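Local coordinates for putative sugar binding protein (Bacteroides vulgatus ATCC 8482, PDB 3KEZ) that probably binds sugar-type nutrients at the bacterial outer membrane as a calcium-containing member of the SusD family, at residues L120-M125 with G191-W196; A198-S203 with P333-S338; V205-Y208 with E214-T217; E339-A344 with N362-R367. All coordinates share one frame; numbering follows the deposited sequence.

From the N terminus, interaction 1 is the first to close: helix 109-134 meets the loop that leads into helix 195-209, ending a 65-residue excursion that includes helix 166-183. Further along helix 195-209, interaction 2 opens and reaches across 129 residues to strand 332-336, joining the N-terminal half of the chain to its C-terminal, SusD-family part. Interaction 3 falls within that span and pairs helices 195-209 and 212-229 over a tight turn. Interaction 4 follows in series, packing helix 337-350 on helix 354-368. Met125 and Leu201 touch between interactions 1 and 2, Ser203 and Asn343 between 2 and 4, Leu207 and Asn343 between 3 and 4, linking these helix packings with one strand joined in.

Interaction 1: L120-M125 with G191-W196; sequences LAIRGM and GKVNRW
Val193 turns both of its methyl groups to one side of helix 109-134, meeting Ala121, Ile122 and Met125 there. With CG1 anti to the backbone N (chi1 177°), that methyl comes down on Ala121 and lies 3.8 Å from its CB. The other methyl, CG2, beside the backbone N, lies between Ile122 and Met125 in looser packing: Val193 CG2 is 4.3 Å from CG1 of Ile122 and also 4.3 Å from CE of Met125. Met125, a selenomethionine one helical turn after Ala121, runs out extended through its first two torsions and bends at chi3 (-56°), which brings its terminal CE to the valine. The interface is thus purely apolar and modest in area. Just after it the chain enters a helix with Asn194 as N-cap: its OD1 takes a weak bond from Trp196 N (3.1 Å) and another bond from Ala197 N, while ND2 reaches Asp187 O. Around the contact, Ile122 also packs on Ile88 and Cys92, Met125 on Met34, and Ala121 on Ser180, so Val193 fills a place in the buried core where helices 20-34, 80-96, 109-134 and 166-183 meet.

Interaction 2: A198-S203 with P333-S338; sequences AMTLLS and PLIRLS
Thr200 and Ile335 meet methyl to methyl, their side chains sliding past each other in opposite directions. CG2 of Ile335 lies 3.7 Å from CG2 of Thr200 and 3.8 Å from its CB, so one isoleucine branch covers the apolar half of the threonine. The other branch of Ile335 runs toward the next helix position, where its CD1 comes to 4.3 Å from CB of Leu201. In Thr200, OG1 lies beside the backbone N (chi1 -60°), which leaves CG2 anti to that N and facing the isoleucine; OG1 itself bonds to Trp196 O, one turn back. On the same helix, Ser203 OG donates to Thr200 O over 2.7 Å, tilted 15° from the carbonyl plane, and meets Asn343 ND2 as well. The isoleucine is placed by its strand: Leu334 and Ile335 both face Phe257 of strand 255-259 in a classic beta bulge. Next comes Arg336, N-cap of helix 337-350, which starts away from helix 195-209; its guanidinium group forms salt bridges with Glu395, Glu254 and Glu391. Its side chain is about 11 Å from that of Asn331, one of the calcium ligands. The contact joins helix 195-209 to strand 332-336, which follows Asn331 in the chain. Chemically, Thr200 OG1, Ser203 OG and the Arg336 guanidinium each have polar partners outside the Thr200-Ile335 packing, so the seam itself is van der Waals contact between carbons.

Interaction 3: V205-Y208 with E214-T217; sequences VYLY and EALT
Tyr206 lays its ring under Glu214 and its CB against Ala215. Starting at the root, CB is 3.5 Å from Ala215 N and 3.7 Å from Ala215 CB, where the two backbones come close. CG, beside the backbone N (chi1 -74°), is 3.8 Å from CB of Glu214. On one side of the ring CD2 meets Glu214 O at 3.6 Å, and CE2 follows with Glu214 CB at 3.7 Å; on the other, CD1 and CE1 also have Glu214 CB as their nearest partner. Out at CZ the same Glu214 CB is still the partner, because it hangs almost exactly over the ring centre: 3.5 Å from the centroid and 4° off the ring normal, a CH-pi contact. The two residues belong to helices 195-209 and 212-229, linked by a very short turn into a helical hairpin, consistent with the TPR-like make-up of the SusD family. Glu214 bends at chi2 (86°), so that its carboxylate is carried away from the tyrosine. With alanine at Tyr206 the ring is gone, and Glu214 CB is likely to lose its CH-pi partner, with a gap opening between the two helices. Beside the tyrosine, Leu207 brings its CD2 to 3.6 Å from Ala215 CB. Leu207 also packs on Asn343 and Glu346 of helix 337-350, and Ala215 on Ala347 of that helix, while Tyr206 lies against Ile174 of helix 166-183.

Interaction 4: E339-A344 with N362-R367; sequences EAYLNA and NSIVQR
Tyr341 overlaps Ser363 with the CD2-CE2 side of its ring and Ile364 with its CB. CE2 of Tyr341 is 3.5 Å from Ser363 CB and equally near its OG, an oblique approach. Nearer the backbone, Tyr341 CB stands 3.9 Å from both CG1 and CD1 of Ile364. A chi2 of -53° bends the isoleucine chain, which is what lets both carbons rest against the same tyrosine atom. CG1 of Ile364 serves Leu342 too, lying 4.2 Å from its CG, so the isoleucine fits between two consecutive residues of the facing helix. Beyond the packing, Tyr341 OH bonds to Glu227 OE2, fixing the far end of the ring. A leucine in place of Tyr341 would probably leave Glu227 without its hydroxyl partner and Ser363 without the ring beside it. The segments belong to helices 337-350 and 354-368, neighbours in the SusD-family part of the chain; their axes approach to 9.7 Å and run at 129°, nearer antiparallel than parallel. Leu342 and Ile364 both go on to touch Glu391, so helix 381-392 also lies against these two side chains. On another side of helix 337-350, Asn343 ND2 donates to Glu339 OE2 at 3.2 Å, reaching it from above the carboxylate plane. Arg204 NE and Arg388 NH2 form salt bridges with that same oxygen. Two arginines and an amide round a buried carboxylate would be expected to keep Glu339 negatively charged, whereas the face toward helix 354-368 is held by van der Waals packing, with the serine hydroxyl beside the ring.

Interaction 1: L120-M125 with G191-W196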
loop_
_atom_site.group_PDB
_atom_site.type_symbol
_atom_site.label_atom_id
_atom_site.label_comp_id
_atom_site.label_asym_id
_atom_site.label_seq_id
_atom_site.Cartn_x
_atom_site.Cartn_y
_atom_site.Cartn_z
ATOM N N LEU A 120 -11.230 -2.041 -12.928
ATOM C CA LEU A 120 -11.686 -0.884 -12.163
ATOM C C LEU A 120 -10.927 -0.730 -10.828
ATOM O O LEU A 120 -10.467 0.354 -10.519
ATOM C CB LEU A 120 -13.191 -0.973 -11.886
ATOM C CG LEU A 120 -14.066 -0.615 -13.094
ATOM C CD1 LEU A 120 -15.503 -1.067 -12.907
ATOM C CD2 LEU A 120 -13.985 0.906 -13.331
ATOM N N ALA A 121 -10.814 -1.809 -10.049
ATOM C CA ALA A 121 -10.085 -1.755 -8.792
ATOM C C ALA A 121 -8.624 -1.355 -8.965
ATOM O O ALA A 121 -8.112 -0.500 -8.248
ATOM C CB ALA A 121 -10.217 -3.102 -8.038
ATOM N N ILE A 122 -7.968 -1.939 -9.961
ATOM C CA ILE A 122 -6.600 -1.653 -10.286
ATOM C C ILE A 122 -6.436 -0.200 -10.729
ATOM O O ILE A 122 -5.550 0.455 -10.265
ATOM C CB ILE A 122 -6.043 -2.644 -11.333
ATOM C CG1 ILE A 122 -5.907 -4.020 -10.675
ATOM C CG2 ILE A 122 -4.649 -2.257 -11.825
ATOM C CD1 ILE A 122 -5.703 -5.199 -11.649
ATOM N N ARG A 123 -7.321 0.315 -11.577
ATOM C CA ARG A 123 -7.228 1.719 -11.977
ATOM C C ARG A 123 -7.366 2.656 -10.779
ATOM O O ARG A 123 -6.666 3.656 -10.710
ATOM C CB ARG A 123 -8.245 2.087 -13.063
ATOM C CG ARG A 123 -7.992 3.476 -13.678
ATOM C CD ARG A 123 -8.827 3.659 -14.941
ATOM N NE ARG A 123 -10.253 3.751 -14.631
ATOM C CZ ARG A 123 -11.239 3.862 -15.526
ATOM N NH1 ARG A 123 -10.972 3.900 -16.832
ATOM N NH2 ARG A 123 -12.498 3.961 -15.099
ATOM N N GLY A 124 -8.297 2.342 -9.868
ATOM C CA GLY A 124 -8.479 3.122 -8.646
ATOM C C GLY A 124 -7.240 3.098 -7.753
ATOM O O GLY A 124 -6.814 4.136 -7.246
HETATM N N MSE A 125 -6.685 1.898 -7.549
HETATM C CA MSE A 125 -5.448 1.725 -6.814
HETATM C C MSE A 125 -4.332 2.531 -7.420
HETATM O O MSE A 125 -3.588 3.230 -6.708
HETATM C CB MSE A 125 -5.056 0.247 -6.761
HETATM C CG MSE A 125 -3.799 -0.017 -5.984
HETATM SE SE MSE A 125 -3.308 -1.901 -6.206
HETATM C CE MSE A 125 -4.971 -2.730 -5.597
ATOM N N GLY A 191 -3.184 -14.116 -6.125
ATOM C CA GLY A 191 -2.423 -13.151 -6.924
ATOM C C GLY A 191 -3.290 -12.176 -7.705
ATOM O O GLY A 191 -2.764 -11.402 -8.508
ATOM N N LYS A 192 -4.605 -12.171 -7.448
ATOM C CA LYS A 192 -5.511 -11.221 -8.133
ATOM C C LYS A 192 -6.361 -10.431 -7.129
ATOM O O LYS A 192 -6.557 -10.873 -5.998
ATOM C CB LYS A 192 -6.388 -11.969 -9.142
ATOM C CG LYS A 192 -5.545 -12.665 -10.236
ATOM C CD LYS A 192 -6.397 -13.279 -11.336
ATOM C CE LYS A 192 -5.526 -14.049 -12.324
ATOM N NZ LYS A 192 -4.210 -13.386 -12.466
ATOM N N VAL A 193 -6.873 -9.270 -7.554
ATOM C CA VAL A 193 -7.793 -8.480 -6.706
ATOM C C VAL A 193 -9.157 -9.093 -6.672
ATOM O O VAL A 193 -9.680 -9.511 -7.720
ATOM C CB VAL A 193 -7.880 -7.020 -7.198
ATOM C CG1 VAL A 193 -8.879 -6.236 -6.379
ATOM C CG2 VAL A 193 -6.518 -6.440 -7.117
ATOM N N ASN A 194 -9.723 -9.192 -5.468
ATOM C CA ASN A 194 -11.124 -9.647 -5.292
ATOM C C ASN A 194 -11.993 -8.633 -4.535
ATOM O O ASN A 194 -11.535 -7.530 -4.219
ATOM C CB ASN A 194 -11.219 -11.095 -4.744
ATOM C CG ASN A 194 -10.993 -11.180 -3.288
ATOM O OD1 ASN A 194 -10.896 -10.166 -2.634
ATOM N ND2 ASN A 194 -10.947 -12.414 -2.742
ATOM N N ARG A 195 -13.270 -8.960 -4.311
ATOM C CA ARG A 195 -14.166 -7.970 -3.726
ATOM C C ARG A 195 -13.657 -7.409 -2.382
ATOM O O ARG A 195 -13.710 -6.185 -2.122
ATOM C CB ARG A 195 -15.573 -8.531 -3.556
ATOM C CG ARG A 195 -16.593 -7.471 -3.170
ATOM C CD ARG A 195 -17.993 -8.070 -3.043
ATOM N NE ARG A 195 -18.342 -8.814 -4.240
ATOM C CZ ARG A 195 -19.225 -9.810 -4.292
ATOM N NH1 ARG A 195 -19.877 -10.198 -3.199
ATOM N NH2 ARG A 195 -19.445 -10.437 -5.442
ATOM N N TRP A 196 -13.170 -8.294 -1.524
ATOM C CA TRP A 196 -12.792 -7.914 -0.166
ATOM C C TRP A 196 -11.524 -7.055 -0.149
ATOM O O TRP A 196 -11.440 -6.076 0.592
ATOM C CB TRP A 196 -12.673 -9.150 0.738
ATOM C CG TRP A 196 -13.707 -10.180 0.432
ATOM C CD1 TRP A 196 -13.477 -11.459 0.044
ATOM C CD2 TRP A 196 -15.142 -10.008 0.416
ATOM N NE1 TRP A 196 -14.679 -12.111 -0.193
ATOM C CE2 TRP A 196 -15.705 -11.240 0.039
ATOM C CE3 TRP A 196 -15.993 -8.932 0.684
ATOM C CZ2 TRP A 196 -17.081 -11.434 -0.069
ATOM C CZ3 TRP A 196 -17.366 -9.121 0.554
ATOM C CH2 TRP A 196 -17.890 -10.363 0.203
#

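Interaction 2: A198-S203 with P333-S338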
loop_
_atom_site.group_PDB
_atom_site.type_symbol
_atom_site.label_atom_id
_atom_site.label_comp_id
_atom_site.label_asym_id
_atom_site.label_seq_id
_atom_site.Cartn_x
_atom_site.Cartn_y
_atom_site.Cartn_z
ATOM N N ALA A 198 -10.671 -5.060 -2.672
ATOM C CA ALA A 198 -11.123 -3.728 -3.173
ATOM C C ALA A 198 -11.906 -2.936 -2.101
ATOM O O ALA A 198 -11.705 -1.744 -1.971
ATOM C CB ALA A 198 -11.939 -3.830 -4.469
HETATM N N MSE A 199 -12.749 -3.602 -1.322
HETATM C CA MSE A 199 -13.483 -2.923 -0.240
HETATM C C MSE A 199 -12.515 -2.387 0.835
HETATM O O MSE A 199 -12.704 -1.305 1.382
HETATM C CB MSE A 199 -14.505 -3.834 0.404
HETATM C CG MSE A 199 -15.687 -4.121 -0.382
HETATM SE SE MSE A 199 -17.014 -5.022 0.728
HETATM C CE MSE A 199 -18.457 -5.147 -0.599
ATOM N N THR A 200 -11.491 -3.165 1.158
ATOM C CA THR A 200 -10.502 -2.737 2.149
ATOM C C THR A 200 -9.754 -1.511 1.649
ATOM O O THR A 200 -9.646 -0.529 2.374
ATOM C CB THR A 200 -9.527 -3.864 2.500
ATOM O OG1 THR A 200 -10.260 -4.957 3.035
ATOM C CG2 THR A 200 -8.499 -3.428 3.502
ATOM N N LEU A 201 -9.313 -1.525 0.392
ATOM C CA LEU A 201 -8.593 -0.352 -0.191
ATOM C C LEU A 201 -9.549 0.836 -0.193
ATOM O O LEU A 201 -9.185 1.916 0.240
ATOM C CB LEU A 201 -8.085 -0.610 -1.598
ATOM C CG LEU A 201 -7.306 0.485 -2.328
ATOM C CD1 LEU A 201 -6.202 1.048 -1.417
ATOM C CD2 LEU A 201 -6.721 -0.035 -3.655
ATOM N N LEU A 202 -10.799 0.600 -0.597
ATOM C CA LEU A 202 -11.759 1.697 -0.694
ATOM C C LEU A 202 -11.971 2.327 0.708
ATOM O O LEU A 202 -12.034 3.546 0.813
ATOM C CB LEU A 202 -13.083 1.252 -1.317
ATOM C CG LEU A 202 -14.177 2.332 -1.371
ATOM C CD1 LEU A 202 -13.636 3.673 -1.936
ATOM C CD2 LEU A 202 -15.367 1.838 -2.168
ATOM N N SER A 203 -12.020 1.492 1.751
ATOM C CA SER A 203 -12.093 1.997 3.120
ATOM C C SER A 203 -10.919 2.878 3.489
ATOM O O SER A 203 -11.082 3.886 4.149
ATOM C CB SER A 203 -12.301 0.855 4.171
ATOM O OG SER A 203 -11.100 0.160 4.491
ATOM N N PRO A 333 2.476 -9.086 0.604
ATOM C CA PRO A 333 1.138 -9.082 1.210
ATOM C C PRO A 333 0.513 -7.687 1.161
ATOM O O PRO A 333 0.357 -7.040 2.194
ATOM C CB PRO A 333 1.422 -9.538 2.639
ATOM C CG PRO A 333 2.749 -8.939 2.948
ATOM C CD PRO A 333 3.533 -8.972 1.630
ATOM N N LEU A 334 0.110 -7.274 -0.038
ATOM C CA LEU A 334 -0.162 -5.878 -0.329
ATOM C C LEU A 334 -1.390 -5.318 0.396
ATOM O O LEU A 334 -1.372 -4.190 0.844
ATOM C CB LEU A 334 -0.308 -5.709 -1.845
ATOM C CG LEU A 334 -0.062 -4.320 -2.398
ATOM C CD1 LEU A 334 1.331 -3.838 -1.984
ATOM C CD2 LEU A 334 -0.218 -4.414 -3.889
ATOM N N ILE A 335 -2.447 -6.122 0.475
ATOM C CA ILE A 335 -3.679 -5.835 1.244
ATOM C C ILE A 335 -4.043 -7.034 2.165
ATOM O O ILE A 335 -4.198 -8.183 1.714
ATOM C CB ILE A 335 -4.914 -5.538 0.321
ATOM C CG1 ILE A 335 -4.610 -4.382 -0.649
ATOM C CG2 ILE A 335 -6.204 -5.251 1.181
ATOM C CD1 ILE A 335 -5.693 -4.150 -1.704
ATOM N N ARG A 336 -4.175 -6.738 3.459
ATOM C CA ARG A 336 -4.426 -7.713 4.497
ATOM C C ARG A 336 -5.702 -7.427 5.291
ATOM O O ARG A 336 -6.015 -6.252 5.551
ATOM C CB ARG A 336 -3.258 -7.713 5.493
ATOM C CG ARG A 336 -1.946 -8.200 4.909
ATOM C CD ARG A 336 -1.029 -8.756 5.991
ATOM N NE ARG A 336 -0.440 -7.720 6.829
ATOM C CZ ARG A 336 -0.518 -7.608 8.163
ATOM N NH1 ARG A 336 -1.229 -8.442 8.897
ATOM N NH2 ARG A 336 0.128 -6.614 8.774
ATOM N N LEU A 337 -6.393 -8.498 5.718
ATOM C CA LEU A 337 -7.558 -8.368 6.599
ATOM C C LEU A 337 -7.284 -7.537 7.853
ATOM O O LEU A 337 -8.169 -6.809 8.296
ATOM C CB LEU A 337 -8.093 -9.708 7.019
ATOM C CG LEU A 337 -9.446 -9.731 7.708
ATOM C CD1 LEU A 337 -10.618 -9.168 6.826
ATOM C CD2 LEU A 337 -9.742 -11.194 8.109
ATOM N N SER A 338 -6.060 -7.609 8.394
ATOM C CA SER A 338 -5.668 -6.799 9.549
ATOM C C SER A 338 -5.898 -5.308 9.288
ATOM O O SER A 338 -6.297 -4.596 10.193
ATOM C CB SER A 338 -4.188 -7.040 9.944
ATOM O OG SER A 338 -3.943 -8.306 10.518
#

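Interaction 3: V205-Y208 with E214-T217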
loop_
_atom_site.group_PDB
_atom_site.type_symbol
_atom_site.label_atom_id
_atom_site.label_comp_id
_atom_site.label_asym_id
_atom_site.label_seq_id
_atom_site.Cartn_x
_atom_site.Cartn_y
_atom_site.Cartn_z
ATOM N N VAL A 205 -9.176 4.607 1.281
ATOM C CA VAL A 205 -9.303 5.816 0.482
ATOM C C VAL A 205 -10.312 6.762 1.163
ATOM O O VAL A 205 -10.022 7.933 1.319
ATOM C CB VAL A 205 -9.708 5.532 -0.957
ATOM C CG1 VAL A 205 -9.978 6.872 -1.716
ATOM C CG2 VAL A 205 -8.627 4.710 -1.692
ATOM N N TYR A 206 -11.426 6.232 1.654
ATOM C CA TYR A 206 -12.364 7.051 2.424
ATOM C C TYR A 206 -11.750 7.685 3.673
ATOM O O TYR A 206 -12.109 8.824 4.037
ATOM C CB TYR A 206 -13.615 6.245 2.775
ATOM C CG TYR A 206 -14.611 5.988 1.620
ATOM C CD1 TYR A 206 -15.098 7.037 0.841
ATOM C CD2 TYR A 206 -15.189 4.735 1.443
ATOM C CE1 TYR A 206 -16.036 6.835 -0.134
ATOM C CE2 TYR A 206 -16.183 4.519 0.455
ATOM C CZ TYR A 206 -16.588 5.580 -0.306
ATOM O OH TYR A 206 -17.523 5.422 -1.247
ATOM N N LEU A 207 -10.872 6.966 4.378
ATOM C CA LEU A 207 -10.216 7.562 5.579
ATOM C C LEU A 207 -9.389 8.741 5.162
ATOM O O LEU A 207 -9.434 9.817 5.790
ATOM C CB LEU A 207 -9.317 6.538 6.304
ATOM C CG LEU A 207 -9.986 5.365 6.991
ATOM C CD1 LEU A 207 -8.982 4.344 7.504
ATOM C CD2 LEU A 207 -10.853 5.932 8.099
ATOM N N TYR A 208 -8.609 8.573 4.106
ATOM C CA TYR A 208 -7.743 9.701 3.613
ATOM C C TYR A 208 -8.531 10.933 3.238
ATOM O O TYR A 208 -8.047 12.049 3.382
ATOM C CB TYR A 208 -6.944 9.314 2.357
ATOM C CG TYR A 208 -5.682 8.515 2.554
ATOM C CD1 TYR A 208 -5.678 7.351 3.285
ATOM C CD2 TYR A 208 -4.491 8.917 1.985
ATOM C CE1 TYR A 208 -4.546 6.612 3.436
ATOM C CE2 TYR A 208 -3.328 8.164 2.141
ATOM C CZ TYR A 208 -3.368 7.007 2.846
ATOM O OH TYR A 208 -2.240 6.218 2.984
ATOM N N GLU A 214 -18.437 6.256 5.491
ATOM C CA GLU A 214 -18.249 5.411 4.331
ATOM C C GLU A 214 -17.009 4.502 4.549
ATOM O O GLU A 214 -17.035 3.312 4.191
ATOM C CB GLU A 214 -18.063 6.299 3.085
ATOM C CG GLU A 214 -19.314 7.114 2.698
ATOM C CD GLU A 214 -19.479 8.474 3.426
ATOM O OE1 GLU A 214 -18.714 8.838 4.375
ATOM O OE2 GLU A 214 -20.432 9.201 3.049
ATOM N N ALA A 215 -15.938 5.048 5.132
ATOM C CA ALA A 215 -14.795 4.220 5.508
ATOM C C ALA A 215 -15.272 3.043 6.402
ATOM O O ALA A 215 -14.903 1.894 6.179
ATOM C CB ALA A 215 -13.764 5.001 6.230
ATOM N N LEU A 216 -16.097 3.353 7.402
ATOM C CA LEU A 216 -16.515 2.356 8.379
ATOM C C LEU A 216 -17.357 1.282 7.758
ATOM O O LEU A 216 -17.129 0.078 7.990
ATOM C CB LEU A 216 -17.307 2.993 9.497
ATOM C CG LEU A 216 -17.761 2.031 10.605
ATOM C CD1 LEU A 216 -16.573 1.368 11.315
ATOM C CD2 LEU A 216 -18.608 2.811 11.638
ATOM N N THR A 217 -18.324 1.695 6.939
ATOM C CA THR A 217 -19.189 0.733 6.264
ATOM C C THR A 217 -18.389 -0.209 5.404
ATOM O O THR A 217 -18.626 -1.442 5.421
ATOM C CB THR A 217 -20.269 1.416 5.421
ATOM O OG1 THR A 217 -21.051 2.199 6.311
ATOM C CG2 THR A 217 -21.188 0.363 4.663
#

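Interaction 4: E339-A344 with N362-R367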
loop_
_atom_site.group_PDB
_atom_site.type_symbol
_atom_site.label_atom_id
_atom_site.label_comp_id
_atom_site.label_asym_id
_atom_site.label_seq_id
_atom_site.Cartn_x
_atom_site.Cartn_y
_atom_site.Cartn_z
ATOM N N GLU A 339 -5.643 -4.840 8.053
ATOM C CA GLU A 339 -5.891 -3.440 7.711
ATOM C C GLU A 339 -7.400 -3.122 7.724
ATOM O O GLU A 339 -7.779 -2.030 8.192
ATOM C CB GLU A 339 -5.256 -2.977 6.383
ATOM C CG GLU A 339 -5.406 -1.436 6.173
ATOM C CD GLU A 339 -5.217 -0.963 4.759
ATOM O OE1 GLU A 339 -4.757 -1.763 3.923
ATOM O OE2 GLU A 339 -5.482 0.246 4.476
ATOM N N ALA A 340 -8.260 -4.017 7.236
ATOM C CA ALA A 340 -9.697 -3.743 7.353
ATOM C C ALA A 340 -10.062 -3.533 8.807
ATOM O O ALA A 340 -10.801 -2.595 9.096
ATOM C CB ALA A 340 -10.596 -4.796 6.701
ATOM N N TYR A 341 -9.530 -4.344 9.725
ATOM C CA TYR A 341 -9.820 -4.152 11.159
ATOM C C TYR A 341 -9.373 -2.761 11.646
ATOM O O TYR A 341 -10.113 -2.088 12.341
ATOM C CB TYR A 341 -9.179 -5.232 12.025
ATOM C CG TYR A 341 -10.025 -6.464 12.160
ATOM C CD1 TYR A 341 -10.066 -7.415 11.137
ATOM C CD2 TYR A 341 -10.742 -6.708 13.316
ATOM C CE1 TYR A 341 -10.884 -8.540 11.244
ATOM C CE2 TYR A 341 -11.524 -7.831 13.454
ATOM C CZ TYR A 341 -11.603 -8.741 12.408
ATOM O OH TYR A 341 -12.373 -9.869 12.535
ATOM N N LEU A 342 -8.145 -2.370 11.307
ATOM C CA LEU A 342 -7.598 -1.067 11.704
ATOM C C LEU A 342 -8.326 0.108 11.062
ATOM O O LEU A 342 -8.500 1.170 11.700
ATOM C CB LEU A 342 -6.100 -0.991 11.409
ATOM C CG LEU A 342 -5.217 -1.973 12.200
ATOM C CD1 LEU A 342 -3.947 -2.312 11.407
ATOM C CD2 LEU A 342 -4.936 -1.375 13.634
ATOM N N ASN A 343 -8.740 -0.052 9.809
ATOM C CA ASN A 343 -9.585 0.959 9.167
ATOM C C ASN A 343 -10.932 1.115 9.866
ATOM O O ASN A 343 -11.341 2.234 10.126
ATOM C CB ASN A 343 -9.751 0.626 7.674
ATOM C CG ASN A 343 -8.445 0.760 6.900
ATOM O OD1 ASN A 343 -7.403 1.198 7.452
ATOM N ND2 ASN A 343 -8.484 0.393 5.603
ATOM N N ALA A 344 -11.601 0.005 10.218
ATOM C CA ALA A 344 -12.858 0.060 10.956
ATOM C C ALA A 344 -12.674 0.707 12.322
ATOM O O ALA A 344 -13.485 1.529 12.723
ATOM C CB ALA A 344 -13.487 -1.337 11.109
ATOM N N ASN A 362 -9.424 -4.363 19.417
ATOM C CA ASN A 362 -9.079 -5.410 20.351
ATOM C C ASN A 362 -8.671 -6.694 19.618
ATOM O O ASN A 362 -7.799 -7.408 20.085
ATOM C CB ASN A 362 -10.200 -5.674 21.374
ATOM C CG ASN A 362 -9.694 -5.700 22.801
ATOM O OD1 ASN A 362 -8.535 -5.378 23.082
ATOM N ND2 ASN A 362 -10.568 -6.087 23.722
ATOM N N SER A 363 -9.253 -6.951 18.461
ATOM C CA SER A 363 -8.889 -8.106 17.668
ATOM C C SER A 363 -7.389 -8.038 17.266
ATOM O O SER A 363 -6.688 -9.049 17.332
ATOM C CB SER A 363 -9.820 -8.227 16.436
ATOM O OG SER A 363 -11.122 -8.677 16.817
ATOM N N ILE A 364 -6.910 -6.853 16.876
ATOM C CA ILE A 364 -5.502 -6.663 16.544
ATOM C C ILE A 364 -4.620 -6.743 17.794
ATOM O O ILE A 364 -3.639 -7.503 17.802
ATOM C CB ILE A 364 -5.258 -5.393 15.742
ATOM C CG1 ILE A 364 -6.081 -5.446 14.442
ATOM C CG2 ILE A 364 -3.804 -5.238 15.398
ATOM C CD1 ILE A 364 -5.879 -6.752 13.560
ATOM N N VAL A 365 -4.953 -5.954 18.819
ATOM C CA VAL A 365 -4.266 -5.977 20.123
ATOM C C VAL A 365 -4.128 -7.395 20.691
ATOM O O VAL A 365 -3.033 -7.826 21.012
ATOM C CB VAL A 365 -5.017 -5.155 21.158
ATOM C CG1 VAL A 365 -4.464 -5.432 22.549
ATOM C CG2 VAL A 365 -4.963 -3.667 20.780
ATOM N N GLN A 366 -5.240 -8.126 20.779
ATOM C CA GLN A 366 -5.222 -9.439 21.412
ATOM C C GLN A 366 -4.549 -10.532 20.557
ATOM O O GLN A 366 -3.993 -11.466 21.093
ATOM C CB GLN A 366 -6.627 -9.852 21.882
ATOM C CG GLN A 366 -7.072 -8.889 22.985
ATOM C CD GLN A 366 -8.376 -9.206 23.627
ATOM O OE1 GLN A 366 -9.271 -9.724 22.978
ATOM N NE2 GLN A 366 -8.510 -8.863 24.922
ATOM N N ARG A 367 -4.577 -10.403 19.241
ATOM C CA ARG A 367 -3.763 -11.298 18.400
ATOM C C ARG A 367 -2.233 -11.085 18.627
ATOM O O ARG A 367 -1.440 -12.045 18.629
ATOM C CB ARG A 367 -4.169 -11.120 16.934
ATOM C CG ARG A 367 -3.578 -12.129 15.960
ATOM C CD ARG A 367 -2.216 -11.702 15.385
ATOM N NE ARG A 367 -2.241 -10.431 14.652
ATOM C CZ ARG A 367 -2.722 -10.250 13.423
ATOM N NH1 ARG A 367 -3.256 -11.257 12.716
ATOM N NH2 ARG A 367 -2.658 -9.044 12.902
#